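Local coordinates for beta-fructofuranosidase (PDB 3WPU), which belongs to the levansucrase/invertase family, within the beta-fructosidase clan, whose catalytic domain is a five-bladed beta-propeller, at residues A[232-235]-A[236-240]. Sequence-based numbering, arbitrary orientation.
Sequences YYQT and GAQNE
Thr235 and Gln238 form a reciprocal pair of side-chain-to-backbone bonds, in the pattern of a capping box, round a single turn with helical backbone angles but no regular helix, in the loop joining strand 213-226 to strand 245-250. Two bonds define it: Thr235 N donates to Gln238 OE1 at 2.9 Å, and Gln238 N returns a bond to Thr235 OG1 at 3.3 Å. With chi1 at 64°, OG1 stands between the backbone N and carbonyl carbon of Thr235, where it meets Gln238 N. Gln238, extended beyond CG, reaches back along the chain, and its NE2 binds Gly230 O. Thr235 O closes the turn by accepting from Asn239 N at 2.9 Å, with a weak bond from Gln238 N beside it.

A second link joins the side chains of Gln234 and Asn239, which cross at an angle. Asn239 ND2 donates to Gln234 OE1 at 3.0 Å, the amide planes nearly perpendicular (82°). The donor lies above the carbonyl plane of Gln234, 37° out of it, whereas OE1 is close to the amide plane of Asn239. The contact continues through carbon, Asn239 CB sitting 3.3 Å from Gln234 CD. Gln234 NE2 binds Met269 O, so both ends of this buried amide are engaged.

Backbone bonds from Gln234 to Asn266 and from Gln238 to Arg271 tie the turn to the end of strand 260-266 and to the loop after it, while Tyr233 packs edge-to-face on Phe263 and its OH bonds strands 305-313 and 321-331 at Leu310 N and Leu324 O.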
ATOM      1  N   TYR A 232     -20.106   7.056   7.328  1.00 11.59           N
ATOM      2  CA  TYR A 232     -18.966   7.412   6.489  1.00 11.17           C
ATOM      3  C   TYR A 232     -18.484   6.232   5.634  1.00 10.71           C
ATOM      4  O   TYR A 232     -18.130   6.420   4.483  1.00 10.98           O
ATOM      5  CB  TYR A 232     -17.797   7.878   7.352  1.00 11.49           C
ATOM      6  CG  TYR A 232     -18.080   9.123   8.184  1.00 12.10           C
ATOM      7  CD1 TYR A 232     -18.717  10.222   7.639  1.00 12.54           C
ATOM      8  CD2 TYR A 232     -17.644   9.199   9.470  1.00 13.27           C
ATOM      9  CE1 TYR A 232     -18.943  11.359   8.389  1.00 13.44           C
ATOM     10  CE2 TYR A 232     -17.870  10.334  10.226  1.00 13.73           C
ATOM     11  CZ  TYR A 232     -18.525  11.402   9.669  1.00 13.13           C
ATOM     12  OH  TYR A 232     -18.753  12.571  10.423  1.00 14.97           O
ATOM     13  N   TYR A 233     -18.434   5.052   6.238  1.00  9.98           N
ATOM     14  CA  TYR A 233     -17.868   3.861   5.569  1.00  9.98           C
ATOM     15  C   TYR A 233     -18.932   2.798   5.491  1.00 10.40           C
ATOM     16  O   TYR A 233     -19.604   2.479   6.487  1.00 10.62           O
ATOM     17  CB  TYR A 233     -16.565   3.422   6.277  1.00 10.03           C
ATOM     18  CG  TYR A 233     -15.667   4.593   6.399  1.00 10.01           C
ATOM     19  CD1 TYR A 233     -15.090   5.167   5.277  1.00 10.21           C
ATOM     20  CD2 TYR A 233     -15.517   5.249   7.620  1.00 10.22           C
ATOM     21  CE1 TYR A 233     -14.316   6.294   5.349  1.00 10.48           C
ATOM     22  CE2 TYR A 233     -14.746   6.382   7.715  1.00 10.10           C
ATOM     23  CZ  TYR A 233     -14.176   6.934   6.589  1.00 10.36           C
ATOM     24  OH  TYR A 233     -13.461   8.101   6.655  1.00 10.42           O
ATOM     25  N   GLN A 234     -19.109   2.278   4.272  1.00 10.45           N
ATOM     26  CA  GLN A 234     -20.141   1.305   3.963  1.00 11.08           C
ATOM     27  C   GLN A 234     -20.006   0.015   4.790  1.00 11.24           C
ATOM     28  O   GLN A 234     -18.903  -0.457   5.040  1.00 10.77           O
ATOM     29  CB  GLN A 234     -20.052   0.947   2.484  1.00 11.63           C
ATOM     30  CG  GLN A 234     -21.279   0.250   1.944  1.00 11.90           C
ATOM     31  CD  GLN A 234     -21.111  -0.192   0.505  1.00 12.54           C
ATOM     32  OE1 GLN A 234     -20.137  -0.856   0.176  1.00 12.34           O
ATOM     33  NE2 GLN A 234     -22.063   0.197  -0.370  1.00 12.86           N
ATOM     34  N   THR A 235     -21.145  -0.538   5.208  1.00 11.63           N
ATOM     35  CA  THR A 235     -21.168  -1.752   6.015  1.00 11.95           C
ATOM     36  C   THR A 235     -21.636  -2.961   5.200  1.00 11.79           C
ATOM     37  O   THR A 235     -22.120  -2.823   4.083  1.00 12.18           O
ATOM     38  CB  THR A 235     -22.162  -1.645   7.169  1.00 12.02           C
ATOM     39  OG1 THR A 235     -23.476  -1.519   6.615  1.00 12.44           O
ATOM     40  CG2 THR A 235     -21.848  -0.451   8.070  1.00 12.19           C
ATOM     41  N   GLY A 236     -21.537  -4.140   5.805  1.00 12.43           N
ATOM     42  CA  GLY A 236     -22.004  -5.383   5.173  1.00 12.60           C
ATOM     43  C   GLY A 236     -23.523  -5.398   4.949  1.00 13.30           C
ATOM     44  O   GLY A 236     -24.019  -6.004   4.005  1.00 13.24           O
ATOM     45  N   ALA A 237     -24.277  -4.685   5.782  1.00 13.85           N
ATOM     46  CA  ALA A 237     -25.735  -4.552   5.600  1.00 14.89           C
ATOM     47  C   ALA A 237     -26.055  -3.706   4.370  1.00 14.79           C
ATOM     48  O   ALA A 237     -27.034  -3.952   3.666  1.00 15.78           O
ATOM     49  CB  ALA A 237     -26.370  -3.942   6.838  1.00 15.50           C
ATOM     50  N   GLN A 238     -25.195  -2.734   4.093  1.00 13.87           N
ATOM     51  CA  GLN A 238     -25.321  -1.867   2.925  1.00 13.53           C
ATOM     52  C   GLN A 238     -24.829  -2.567   1.663  1.00 12.98           C
ATOM     53  O   GLN A 238     -25.356  -2.349   0.590  1.00 13.80           O
ATOM     54  CB  GLN A 238     -24.595  -0.555   3.170  1.00 13.17           C
ATOM     55  CG  GLN A 238     -25.339   0.330   4.157  1.00 13.17           C
ATOM     56  CD  GLN A 238     -24.513   1.483   4.697  1.00 13.47           C
ATOM     57  OE1 GLN A 238     -23.287   1.416   4.740  1.00 12.54           O
ATOM     58  NE2 GLN A 238     -25.187   2.584   5.073  1.00 14.60           N
ATOM     59  N   ASN A 239     -23.842  -3.444   1.813  1.00 12.97           N
ATOM     60  CA  ASN A 239     -23.265  -4.166   0.682  1.00 13.08           C
ATOM     61  C   ASN A 239     -22.509  -5.367   1.212  1.00 13.37           C
ATOM     62  O   ASN A 239     -21.507  -5.226   1.886  1.00 12.14           O
ATOM     63  CB  ASN A 239     -22.313  -3.229  -0.076  1.00 13.47           C
ATOM     64  CG  ASN A 239     -21.490  -3.915  -1.143  1.00 14.72           C
ATOM     65  OD1 ASN A 239     -21.741  -5.069  -1.529  1.00 15.04           O
ATOM     66  ND2 ASN A 239     -20.463  -3.197  -1.628  1.00 15.50           N
ATOM     67  N   GLU A 240     -22.959  -6.560   0.847  1.00 14.80           N
ATOM     68  CA  GLU A 240     -22.377  -7.798   1.309  1.00 16.68           C
ATOM     69  C   GLU A 240     -20.873  -7.889   1.066  1.00 15.33           C
ATOM     70  O   GLU A 240     -20.154  -8.570   1.794  1.00 14.60           O
ATOM     71  CB  GLU A 240     -23.082  -8.931   0.545  1.00 18.83           C
ATOM     72  CG  GLU A 240     -22.515 -10.302   0.725  1.00 23.04           C
ATOM     73  CD  GLU A 240     -23.508 -11.360   0.295  1.00 24.58           C
ATOM     74  OE1 GLU A 240     -24.370 -11.073  -0.569  1.00 24.45           O
ATOM     75  OE2 GLU A 240     -23.419 -12.472   0.847  1.00 29.70           O
TER